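Local coordinates for protein dihydrodipicolinate synthase (Agrobacterium tumefaciens, PDB 3B4U) that probably catalyses, as a TIM-barrel lyase, the condensation of pyruvate with aspartate semialdehyde to form the cyclic precursor of dihydrodipicolinate on the route to lysine, at residues B[19-24]-B[265-270]; B[32-35]-B[40-43]; B[93-98]-B[127-132]; B[111-116]-B[145-150]; B[196-201]-B[207-212]. All blocks are in the same frame, centred on the assembly; numbering follows the deposited sequence.

Contact 1. Residues B[19-24]-B[265-270]; sequences GTVDID and DVRAPL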
# COMPACT_ATOMS: atom_id res chain seq x y z
N GLY B 19 -7.04 -21.12 2.41
CA GLY B 19 -6.77 -19.70 2.25
C GLY B 19 -7.67 -18.99 1.26
O GLY B 19 -7.71 -17.78 1.28
N THR B 20 -8.40 -19.72 0.42
CA THR B 20 -9.30 -19.07 -0.56
C THR B 20 -10.53 -18.49 0.16
O THR B 20 -10.85 -18.88 1.28
CB THR B 20 -9.75 -20.04 -1.65
OG1 THR B 20 -10.50 -21.10 -1.07
CG2 THR B 20 -8.54 -20.60 -2.40
N VAL B 21 -11.20 -17.54 -0.47
CA VAL B 21 -12.39 -16.93 0.10
C VAL B 21 -13.55 -17.90 0.08
O VAL B 21 -13.80 -18.56 -0.92
CB VAL B 21 -12.71 -15.62 -0.65
CG1 VAL B 21 -14.08 -15.02 -0.18
CG2 VAL B 21 -11.59 -14.61 -0.45
N ASP B 22 -14.26 -18.02 1.20
CA ASP B 22 -15.51 -18.80 1.27
C ASP B 22 -16.63 -17.92 0.82
O ASP B 22 -17.26 -17.21 1.60
CB ASP B 22 -15.71 -19.33 2.68
CG ASP B 22 -16.83 -20.34 2.78
OD1 ASP B 22 -17.76 -20.27 1.99
OD2 ASP B 22 -16.79 -21.18 3.70
N ILE B 23 -16.87 -17.93 -0.48
CA ILE B 23 -17.80 -16.98 -1.05
C ILE B 23 -19.24 -17.21 -0.56
O ILE B 23 -19.96 -16.25 -0.28
CB ILE B 23 -17.72 -16.98 -2.59
CG1 ILE B 23 -18.56 -15.86 -3.19
CG2 ILE B 23 -18.18 -18.32 -3.20
CD1 ILE B 23 -18.20 -14.48 -2.74
N ASP B 24 -19.65 -18.46 -0.39
CA ASP B 24 -21.00 -18.70 0.11
C ASP B 24 -21.16 -18.17 1.52
O ASP B 24 -22.20 -17.56 1.82
CB ASP B 24 -21.37 -20.20 0.06
CG ASP B 24 -21.49 -20.75 -1.35
OD1 ASP B 24 -21.57 -19.97 -2.33
OD2 ASP B 24 -21.53 -21.99 -1.46
N ASP B 265 -10.07 -17.64 10.96
CA ASP B 265 -8.95 -17.52 10.05
C ASP B 265 -8.82 -16.12 9.46
O ASP B 265 -9.81 -15.51 9.03
CB ASP B 265 -9.05 -18.56 8.92
CG ASP B 265 -8.62 -19.96 9.35
OD1 ASP B 265 -8.17 -20.11 10.50
OD2 ASP B 265 -8.79 -20.88 8.54
N VAL B 266 -7.59 -15.64 9.44
CA VAL B 266 -7.25 -14.39 8.80
C VAL B 266 -6.19 -14.65 7.77
O VAL B 266 -5.50 -15.68 7.81
CB VAL B 266 -6.74 -13.33 9.81
CG1 VAL B 266 -7.88 -12.91 10.75
CG2 VAL B 266 -5.52 -13.82 10.59
N ARG B 267 -6.01 -13.73 6.86
CA ARG B 267 -4.99 -13.84 5.84
C ARG B 267 -3.73 -13.14 6.28
O ARG B 267 -3.76 -12.06 6.87
CB ARG B 267 -5.51 -13.26 4.51
CG ARG B 267 -4.69 -13.44 3.29
CD ARG B 267 -5.56 -13.24 2.05
NE ARG B 267 -6.35 -14.37 1.52
CZ ARG B 267 -7.00 -14.30 0.34
NH1 ARG B 267 -7.01 -13.15 -0.31
NH2 ARG B 267 -7.66 -15.32 -0.19
N ALA B 268 -2.59 -13.73 5.99
CA ALA B 268 -1.31 -13.08 6.21
C ALA B 268 -1.36 -11.72 5.50
O ALA B 268 -1.93 -11.60 4.43
CB ALA B 268 -0.19 -13.96 5.63
N PRO B 269 -0.75 -10.68 6.09
CA PRO B 269 0.15 -10.71 7.23
C PRO B 269 -0.47 -10.62 8.63
O PRO B 269 0.27 -10.53 9.61
CB PRO B 269 0.99 -9.47 6.96
CG PRO B 269 -0.01 -8.53 6.40
CD PRO B 269 -0.84 -9.34 5.50
N LEU B 270 -1.79 -10.68 8.73
CA LEU B 270 -2.44 -10.84 10.02
C LEU B 270 -2.21 -12.26 10.53
O LEU B 270 -1.91 -13.16 9.74
CB LEU B 270 -3.92 -10.53 9.93
CG LEU B 270 -4.32 -9.13 9.43
CD1 LEU B 270 -5.81 -8.94 9.44
CD2 LEU B 270 -3.64 -8.03 10.25
O HOH W 1 -6.13 -16.73 3.09

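Contact 2. Residues B[32-35]-B[40-43]; sequences RCLS and SVTL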
# COMPACT_ATOMS: atom_id res chain seq x y z
N ARG B 32 -27.18 -11.68 6.31
CA ARG B 32 -27.49 -11.57 7.75
C ARG B 32 -27.35 -10.12 8.21
O ARG B 32 -28.22 -9.58 8.90
CB ARG B 32 -26.59 -12.52 8.54
CG ARG B 32 -26.68 -12.30 10.05
CD ARG B 32 -25.99 -13.41 10.85
NE ARG B 32 -24.59 -13.55 10.43
CZ ARG B 32 -23.97 -14.68 10.17
NH1 ARG B 32 -24.57 -15.84 10.37
NH2 ARG B 32 -22.74 -14.66 9.72
N CYS B 33 -26.25 -9.47 7.85
CA CYS B 33 -26.05 -8.09 8.26
C CYS B 33 -27.10 -7.15 7.68
O CYS B 33 -27.61 -6.25 8.39
CB CYS B 33 -24.64 -7.64 7.83
SG CYS B 33 -23.29 -8.38 8.79
N LEU B 34 -27.45 -7.35 6.42
CA LEU B 34 -28.53 -6.59 5.80
C LEU B 34 -29.86 -6.83 6.50
O LEU B 34 -30.55 -5.89 6.89
CB LEU B 34 -28.59 -6.91 4.31
CG LEU B 34 -27.41 -6.43 3.46
CD1 LEU B 34 -27.40 -7.12 2.11
CD2 LEU B 34 -27.38 -4.92 3.28
N SER B 35 -30.17 -8.08 6.80
CA SER B 35 -31.41 -8.41 7.49
C SER B 35 -31.50 -7.82 8.89
O SER B 35 -32.58 -7.47 9.37
CB SER B 35 -31.54 -9.95 7.57
OG SER B 35 -32.69 -10.35 8.33
N SER B 40 -26.47 -1.29 3.73
CA SER B 40 -25.55 -1.78 2.71
C SER B 40 -24.47 -2.58 3.37
O SER B 40 -24.36 -2.62 4.59
CB SER B 40 -24.95 -0.60 1.92
OG SER B 40 -24.10 0.18 2.73
N VAL B 41 -23.64 -3.20 2.54
CA VAL B 41 -22.41 -3.82 2.99
C VAL B 41 -21.25 -3.26 2.20
O VAL B 41 -21.34 -3.08 0.98
CB VAL B 41 -22.50 -5.38 2.89
CG1 VAL B 41 -23.55 -5.95 3.84
CG2 VAL B 41 -22.76 -5.88 1.45
N THR B 42 -20.16 -3.03 2.90
CA THR B 42 -18.92 -2.54 2.29
C THR B 42 -17.97 -3.73 2.20
O THR B 42 -17.60 -4.33 3.20
CB THR B 42 -18.29 -1.42 3.10
OG1 THR B 42 -19.17 -0.30 3.09
CG2 THR B 42 -16.97 -0.99 2.52
N LEU B 43 -17.62 -4.08 0.97
CA LEU B 43 -16.69 -5.17 0.70
C LEU B 43 -15.29 -4.63 0.51
O LEU B 43 -15.12 -3.56 -0.06
CB LEU B 43 -17.10 -5.88 -0.60
CG LEU B 43 -18.55 -6.34 -0.68
CD1 LEU B 43 -18.75 -7.14 -1.96
CD2 LEU B 43 -19.01 -7.09 0.58

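Contact 3. Residues B[93-98]-B[127-132]; sequences EALNAG and SKIGKD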
# COMPACT_ATOMS: atom_id res chain seq x y z
N GLU B 93 -14.99 -0.33 -12.41
CA GLU B 93 -15.64 -1.63 -12.50
C GLU B 93 -16.81 -1.73 -11.53
O GLU B 93 -17.86 -2.14 -11.89
CB GLU B 93 -14.65 -2.74 -12.16
CG GLU B 93 -13.65 -3.02 -13.20
CD GLU B 93 -12.56 -3.95 -12.70
OE1 GLU B 93 -12.91 -4.82 -11.92
OE2 GLU B 93 -11.43 -3.80 -13.12
N ALA B 94 -16.61 -1.29 -10.29
CA ALA B 94 -17.67 -1.35 -9.29
C ALA B 94 -18.80 -0.40 -9.63
O ALA B 94 -19.99 -0.74 -9.52
CB ALA B 94 -17.12 -1.11 -7.89
N LEU B 95 -18.47 0.81 -10.07
CA LEU B 95 -19.50 1.78 -10.43
C LEU B 95 -20.32 1.31 -11.62
O LEU B 95 -21.53 1.46 -11.63
CB LEU B 95 -18.89 3.15 -10.72
CG LEU B 95 -18.30 3.89 -9.50
CD1 LEU B 95 -17.61 5.16 -9.97
CD2 LEU B 95 -19.36 4.17 -8.41
N ASN B 96 -19.66 0.69 -12.61
CA ASN B 96 -20.36 0.17 -13.79
C ASN B 96 -21.29 -0.96 -13.41
O ASN B 96 -22.34 -1.15 -14.03
CB ASN B 96 -19.34 -0.32 -14.82
CG ASN B 96 -20.00 -1.03 -15.99
OD1 ASN B 96 -19.89 -2.25 -16.14
ND2 ASN B 96 -20.70 -0.27 -16.80
N ALA B 97 -20.92 -1.74 -12.41
CA ALA B 97 -21.75 -2.81 -11.88
C ALA B 97 -22.92 -2.31 -11.05
O ALA B 97 -23.81 -3.09 -10.69
CB ALA B 97 -20.92 -3.77 -11.06
N GLY B 98 -22.94 -1.03 -10.73
CA GLY B 98 -24.04 -0.43 -9.99
C GLY B 98 -23.79 -0.25 -8.49
O GLY B 98 -24.73 0.04 -7.76
N SER B 127 -10.54 11.64 -13.31
CA SER B 127 -10.42 11.84 -14.76
C SER B 127 -10.32 10.52 -15.48
O SER B 127 -10.91 10.34 -16.56
CB SER B 127 -9.20 12.70 -15.08
OG SER B 127 -9.07 12.86 -16.49
N LYS B 128 -9.53 9.59 -14.94
CA LYS B 128 -9.35 8.29 -15.54
C LYS B 128 -10.62 7.44 -15.49
O LYS B 128 -10.94 6.73 -16.45
CB LYS B 128 -8.18 7.58 -14.87
CG LYS B 128 -7.81 6.28 -15.52
CD LYS B 128 -7.31 6.47 -16.94
CE LYS B 128 -6.72 5.18 -17.50
NZ LYS B 128 -6.11 5.43 -18.84
N ILE B 129 -11.36 7.50 -14.39
CA ILE B 129 -12.68 6.81 -14.34
C ILE B 129 -13.56 7.33 -15.48
O ILE B 129 -14.22 6.55 -16.18
CB ILE B 129 -13.38 7.00 -12.99
CG1 ILE B 129 -12.60 6.31 -11.86
CG2 ILE B 129 -14.81 6.45 -13.05
CD1 ILE B 129 -13.04 6.72 -10.51
N GLY B 130 -13.54 8.65 -15.67
CA GLY B 130 -14.28 9.31 -16.73
C GLY B 130 -15.64 9.80 -16.30
O GLY B 130 -15.92 10.01 -15.11
N LYS B 131 -16.50 9.92 -17.30
CA LYS B 131 -17.77 10.58 -17.14
C LYS B 131 -18.69 9.89 -16.16
O LYS B 131 -19.58 10.51 -15.60
CB LYS B 131 -18.45 10.77 -18.51
CG LYS B 131 -18.91 9.48 -19.16
CD LYS B 131 -19.51 9.72 -20.56
CE LYS B 131 -19.97 8.40 -21.15
NZ LYS B 131 -20.65 8.55 -22.49
N ASP B 132 -18.50 8.60 -16.00
CA ASP B 132 -19.29 7.79 -15.09
C ASP B 132 -18.92 7.91 -13.60
O ASP B 132 -19.58 7.33 -12.75
CB ASP B 132 -19.12 6.31 -15.48
CG ASP B 132 -19.64 5.99 -16.89
OD1 ASP B 132 -20.61 6.63 -17.36
OD2 ASP B 132 -19.06 5.07 -17.51
O HOH W 2 -21.08 2.40 -16.79

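Contact 4. Residues B[111-116]-B[145-150]; sequences KNVSDD and TMVTLS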
# COMPACT_ATOMS: atom_id res chain seq x y z
N LYS B 111 5.07 8.16 2.00
CA LYS B 111 4.74 8.77 3.28
C LYS B 111 4.91 10.28 3.26
O LYS B 111 5.60 10.83 2.42
CB LYS B 111 5.65 8.18 4.36
CG LYS B 111 5.50 6.66 4.53
CD LYS B 111 4.21 6.32 5.24
CE LYS B 111 3.91 4.81 5.29
NZ LYS B 111 3.57 4.22 3.95
N ASN B 112 4.25 10.94 4.20
CA ASN B 112 4.41 12.39 4.37
C ASN B 112 4.06 13.14 3.10
O ASN B 112 4.76 14.08 2.72
CB ASN B 112 5.82 12.74 4.83
CG ASN B 112 6.14 12.13 6.13
OD1 ASN B 112 5.50 12.42 7.15
ND2 ASN B 112 7.08 11.18 6.11
N VAL B 113 2.97 12.76 2.47
CA VAL B 113 2.57 13.41 1.24
C VAL B 113 1.71 14.65 1.53
O VAL B 113 1.07 14.76 2.54
CB VAL B 113 1.85 12.43 0.29
CG1 VAL B 113 2.79 11.29 -0.10
CG2 VAL B 113 0.54 11.90 0.90
N SER B 114 1.77 15.58 0.60
CA SER B 114 1.12 16.88 0.75
C SER B 114 -0.34 16.86 0.32
O SER B 114 -0.76 16.04 -0.49
CB SER B 114 1.87 17.94 -0.04
OG SER B 114 1.72 17.75 -1.42
N ASP B 115 -1.11 17.83 0.81
CA ASP B 115 -2.47 18.01 0.34
C ASP B 115 -2.50 18.25 -1.17
O ASP B 115 -3.37 17.74 -1.85
CB ASP B 115 -3.16 19.19 1.03
CG ASP B 115 -3.59 18.89 2.43
OD1 ASP B 115 -3.11 17.91 3.04
OD2 ASP B 115 -4.44 19.66 2.94
N ASP B 116 -1.56 19.05 -1.70
CA ASP B 116 -1.53 19.29 -3.12
C ASP B 116 -1.33 17.98 -3.90
O ASP B 116 -1.98 17.74 -4.90
CB ASP B 116 -0.45 20.30 -3.47
CG ASP B 116 -0.77 21.71 -3.05
OD1 ASP B 116 -1.92 22.01 -2.68
OD2 ASP B 116 0.14 22.55 -3.13
N THR B 145 -3.26 4.20 7.03
CA THR B 145 -2.59 4.62 5.82
C THR B 145 -1.42 5.60 6.06
O THR B 145 -0.62 5.80 5.18
CB THR B 145 -3.56 5.32 4.87
OG1 THR B 145 -4.07 6.46 5.56
CG2 THR B 145 -4.69 4.41 4.40
N MET B 146 -1.42 6.26 7.23
CA MET B 146 -0.54 7.38 7.54
C MET B 146 -0.72 8.52 6.54
O MET B 146 0.20 9.28 6.31
CB MET B 146 0.91 6.92 7.69
CG MET B 146 1.10 5.94 8.85
SD MET B 146 2.85 5.34 9.10
CE MET B 146 2.68 4.53 10.71
N VAL B 147 -1.94 8.64 6.02
CA VAL B 147 -2.32 9.75 5.14
C VAL B 147 -3.62 10.35 5.69
O VAL B 147 -4.66 9.73 5.70
CB VAL B 147 -2.48 9.31 3.69
CG1 VAL B 147 -2.84 10.53 2.85
CG2 VAL B 147 -1.20 8.63 3.19
N THR B 148 -3.51 11.54 6.23
CA THR B 148 -4.67 12.28 6.66
C THR B 148 -5.28 13.03 5.50
O THR B 148 -4.57 13.60 4.70
CB THR B 148 -4.26 13.26 7.76
OG1 THR B 148 -3.79 12.51 8.90
CG2 THR B 148 -5.42 14.13 8.19
N LEU B 149 -6.60 13.03 5.43
CA LEU B 149 -7.34 13.87 4.50
C LEU B 149 -7.84 15.08 5.28
O LEU B 149 -8.81 15.00 6.03
CB LEU B 149 -8.47 13.10 3.84
CG LEU B 149 -8.11 11.76 3.19
CD1 LEU B 149 -9.34 11.12 2.58
CD2 LEU B 149 -6.99 11.93 2.18
N SER B 150 -7.17 16.19 5.13
CA SER B 150 -7.51 17.38 5.89
C SER B 150 -8.89 17.92 5.52
O SER B 150 -9.40 17.67 4.43
CB SER B 150 -6.47 18.47 5.67
OG SER B 150 -6.58 18.99 4.36
O HOH W 3 0.66 3.37 4.68
O HOH W 4 1.50 6.18 3.17
O HOH W 5 2.92 9.71 6.31
O HOH W 6 0.94 11.62 4.43
O HOH W 7 -4.88 15.95 3.36

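Contact 5. Residues B[196-201]-B[207-212]; sequences RDLARG and QGAISG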
# COMPACT_ATOMS: atom_id res chain seq x y z
N ARG B 196 -17.23 6.16 19.88
CA ARG B 196 -17.56 7.13 20.91
C ARG B 196 -18.18 8.40 20.39
O ARG B 196 -18.96 9.06 21.11
CB ARG B 196 -16.36 7.44 21.79
CG ARG B 196 -15.33 8.19 21.10
CD ARG B 196 -14.13 8.54 22.01
NE ARG B 196 -13.05 8.94 21.13
CZ ARG B 196 -11.89 9.50 21.45
NH1 ARG B 196 -11.61 9.80 22.70
NH2 ARG B 196 -11.01 9.77 20.49
N ASP B 197 -17.87 8.78 19.15
CA ASP B 197 -18.46 10.00 18.57
C ASP B 197 -19.47 9.78 17.47
O ASP B 197 -19.95 10.73 16.90
CB ASP B 197 -17.37 10.93 18.11
CG ASP B 197 -16.64 11.58 19.30
OD1 ASP B 197 -17.25 11.86 20.36
OD2 ASP B 197 -15.50 11.87 19.15
N LEU B 198 -19.85 8.53 17.23
CA LEU B 198 -20.78 8.21 16.16
C LEU B 198 -22.16 8.80 16.39
O LEU B 198 -22.66 9.55 15.57
CB LEU B 198 -20.84 6.70 15.97
CG LEU B 198 -21.89 6.19 14.96
CD1 LEU B 198 -21.70 6.82 13.60
CD2 LEU B 198 -21.78 4.66 14.94
N ALA B 199 -22.78 8.50 17.52
CA ALA B 199 -24.13 9.02 17.76
C ALA B 199 -24.11 10.54 17.90
O ALA B 199 -24.95 11.23 17.36
CB ALA B 199 -24.78 8.33 18.99
N ARG B 200 -23.10 11.06 18.60
CA ARG B 200 -22.89 12.50 18.74
C ARG B 200 -22.82 13.19 17.39
O ARG B 200 -23.44 14.22 17.15
CB ARG B 200 -21.57 12.72 19.48
CG ARG B 200 -21.22 14.13 19.83
CD ARG B 200 -19.79 14.16 20.32
NE ARG B 200 -19.40 15.45 20.87
CZ ARG B 200 -18.16 15.71 21.31
NH1 ARG B 200 -17.88 16.90 21.84
NH2 ARG B 200 -17.23 14.78 21.24
N GLY B 201 -22.09 12.58 16.47
CA GLY B 201 -21.95 13.13 15.14
C GLY B 201 -23.19 13.01 14.29
O GLY B 201 -23.53 13.93 13.56
N GLN B 207 -24.15 11.17 8.50
CA GLN B 207 -25.02 10.27 7.74
C GLN B 207 -24.87 8.81 8.04
O GLN B 207 -25.54 8.00 7.41
CB GLN B 207 -24.86 10.51 6.24
CG GLN B 207 -25.59 11.72 5.73
CD GLN B 207 -25.74 11.71 4.22
OE1 GLN B 207 -25.90 10.67 3.60
NE2 GLN B 207 -25.66 12.90 3.62
N GLY B 208 -24.03 8.44 9.01
CA GLY B 208 -23.92 7.07 9.43
C GLY B 208 -22.50 6.56 9.57
O GLY B 208 -21.63 7.26 10.07
N ALA B 209 -22.29 5.29 9.19
CA ALA B 209 -21.03 4.61 9.46
C ALA B 209 -20.85 3.42 8.53
O ALA B 209 -21.83 2.80 8.10
CB ALA B 209 -20.99 4.10 10.93
N ILE B 210 -19.59 3.12 8.29
CA ILE B 210 -19.14 1.86 7.73
C ILE B 210 -18.43 1.16 8.89
O ILE B 210 -17.33 1.52 9.25
CB ILE B 210 -18.22 2.05 6.52
CG1 ILE B 210 -18.95 2.80 5.38
CG2 ILE B 210 -17.69 0.70 6.04
CD1 ILE B 210 -18.06 3.26 4.26
N SER B 211 -19.11 0.21 9.50
CA SER B 211 -18.79 -0.23 10.86
C SER B 211 -18.31 -1.66 10.95
O SER B 211 -19.00 -2.58 10.49
CB SER B 211 -20.04 -0.08 11.72
OG SER B 211 -19.90 -0.78 12.96
N GLY B 212 -17.18 -1.89 11.61
CA GLY B 212 -16.71 -3.22 11.90
C GLY B 212 -17.53 -3.95 12.95
O GLY B 212 -17.83 -5.13 12.82

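Contact 1. Residues B[19-24]-B[265-270]
G19 and R267 bring two loops together, with their CA atoms 7.1 Å apart and no backbone-to-backbone bond across the gap. Segment 19-24 is loop up to D22, the N-cap, and enters helix 23-35. The loop 265-270 comes after helix 246-258, far along the chain.

R267 carries the contact. Its CG lies opposite the backbone N, and the chain then bends at chi3 (-85°). This bend turns the guanidinium edge to the G19 carbonyl. R267 NH2 donates to G19 O over 2.9 Å, almost straight at 176°. The oxygen lies in the guanidinium plane, while the donor is tilted 22° from the carbonyl plane. One water joins the same two groups. It donates to G19 O at 2.6 Å and accepts from R267 NE at 2.8 Å. G19 O, NH2, CZ, NE and the water thus close a small ring. Methyl CG2 of V21 lies obliquely beside the guanidinium, 4.0 Å from R267 NH2, and the two side chains cross at about a right angle. G19 has a positive phi, where a CB would press on the preceding carbonyl oxygen.

R267 NH1 turns to E57 in a salt bridge and also bonds to the carbonyl of S52. R267 also packs on F15 and on I84 of the second subunit.

One carbonyl oxygen therefore receives two donors, one direct and one through water. With the E57 salt bridge on NH1, the bonds to NE and NH2 fix the rotation of the guanidinium, and its charge is probably balanced in part by that glutamate.

Contact 2. Residues B[32-35]-B[40-43]
L34, V41 and S40 bury the most surface here, and they join the last turn of helix 23-35 to the start of strand 40-43. The nearest CA atoms are those of L34 and S40, 6.4 Å apart.

L34 gives the largest share. Its CG sits beside the backbone N, opposite the carbonyl carbon (chi1 -67°), which sends the branch toward the strand. L34 CD2 comes down on the strand backbone, 3.7 Å from S40 CA and equally close to S40 C. L34 CG itself meets V41 CG1 at 3.9 Å. The two side chains cross at about a right angle, with CG1 of V41 resting on the leucine branch point.

V41 points its CB at the helix. Its CG1 is the methyl that touches, and it is also 4.0 Å from L34 CD2. C33 adds a looser apolar edge, with CB 4.5 Å from V41 CG1. A30, one turn earlier on the helix, packs on V41 as well.

S40 takes part through its backbone alone. Its CB points away from the helix, and its OG is hydrogen-bonded to S8 OG of strand 6-10. The leucine therefore meets carbon on S40, not the hydroxyl. The strand backbone bonds to its neighbours: S40 pairs with A9 and V41 with V76.

All contacts across the pair are van der Waals packing. Only four residues separate the two segments along the chain. This is helix-on-strand packing within a beta-alpha-beta crossover, strand 6-10 to helix 23-35 to strand 40-43, the repeating unit of the TIM barrel.

Contact 3. Residues B[93-98]-B[127-132]
L95 reaches I129 and D132 because its CG lies beside the backbone N, opposite the carbonyl carbon (chi1 -69°), and its CB already points at segment 127-132. The branch then extends at chi2 (174°). I129 faces it with a similar first torsion (-66°).

Methyl CD1 of L95 does all the touching. L95 CD1 meets I129 CG2 at 4.4 Å, a loose apolar contact. L95 CD1 is also 4.0 Å from D132 O, where no bond forms. The nearest CA atoms are those of L95 and D132, 7.6 Å apart.

L95 and I129 lie near the C-terminal ends of their helices. Helix 84-96 closes in a Schellman motif at G98, whose N bonds back to L95 O; A97 N still makes a helical bond to E93 O. G98 has the positive phi that this turn needs. L95 O also accepts from R134 NH2. Helix 115-129 ends at I129, before G130, and I129 packs further on A88 and S91.

Beside the apolar touch, a water accepts from N96 ND2, but its link to D132 OD2 is weak. The N96 side chain has two conformers, so the bridge is doubtful.

The contact thus rests on dispersion from one leucine methyl, and polar groups add little across it.

Contact 4. Residues B[111-116]-B[145-150]
D115 and S150 face each other directly, and residues 111-115 and 146-150 run nearly parallel, 7° apart. S150 OG donates to D115 OD2 over 2.7 Å. It meets the oxygen on its syn side, 33° out of the carboxylate plane. The serine hydroxyl sits between its own backbone N and carbonyl carbon (chi1 71°), where it also caps L153 N of helix 151-160.

V113 and V147 meet at an angle, V113 CG2 against V147 CG1 at 4.1 Å. K111 bends at chi2 and chi4 and passes its CE by M146 SD, though M146 has two conformers and this touch is tentative. K111 NZ bonds chiefly to the carbonyl of Y109. The contact lies at the subunit interface: K111 NZ reaches V144 O of the second subunit, K111 packs on its M146 and V113 on its P269.

Waters fill the gap between the backbones. One receives a proton from N112 N and gives one to M146 O; another does the same for V113 N. Two more link K111 NZ to T145 O. A fifth donates to D115 OD1 and T148 O, and accepts from S150 N.

Both oxygens of D115 are thus held, one by a hydroxyl and one by water. The carboxylate also lies at the start of its own helix, 115-129, and helix N-termini would probably favour its negative charge.

Contact 5. Residues B[196-201]-B[207-212]
On the helix that carries L198 against A209, the shortest polar bond runs from G201 N to D197 O, 2.9 Å. The fold is a TIM barrel, and this helix, 195-203, crosses from strand 189-192 to strand 208-211, the last strand.

L198 makes the contact. Its CG lies across from the backbone N, on the side of the carbonyl carbon (chi1 174°), and this sends both methyls toward the strand. CD1 and CD2 straddle the methyl of A209, whose CB points at the helix. L198 CD1 is 3.9 Å and L198 CD2 4.1 Å from A209 CB. All three residues in touch are buried, and they meet by packing alone. G208 has no side chain, and its backbone angles (phi 134°) suit glycine, since a CB would be jammed against the preceding carbonyl oxygen.

Strand 208-211 is held to both neighbours. G208 pairs with I192 of strand 189-192, while A209 pairs with G6 and S8 beside it, so the barrel closes here. L198 packs further on I192 and, with A209, on A225 of helix 218-225.

On the helix, R200 NH2 and D197 OD1 form a salt bridge at 3.0 Å. D197 OD1 lies in the guanidinium plane, while R200 NH2 comes from above the carboxylate plane, 47° out of it. R200 also makes a cation-pi contact with W175. The closest approach between helix and strand is the van der Waals touch of L198 CD1 and G208 O, 3.6 Å.

Contacts 2 and 5 lie in the core. Each packs a leucine of a barrel helix on a strand, and both are apolar. They touch where T42 OG1 meets I210 CG2 at 3.4 Å, and both reach the one sheet. Contacts 1 and 4 are surface contacts made mainly by loops, and there polar bonds and waters dominate. Both also meet the second subunit, though their centres are about 30 Å apart. Contact 3 is partly buried and joins two helix ends by a methyl. Contacts 1 and 2 share helix 23-35 at its two ends. Contacts 3 and 4 likewise share helix 115-129, its end and its start. Contacts 1 and 5 lie on opposite sides of the chain's centre.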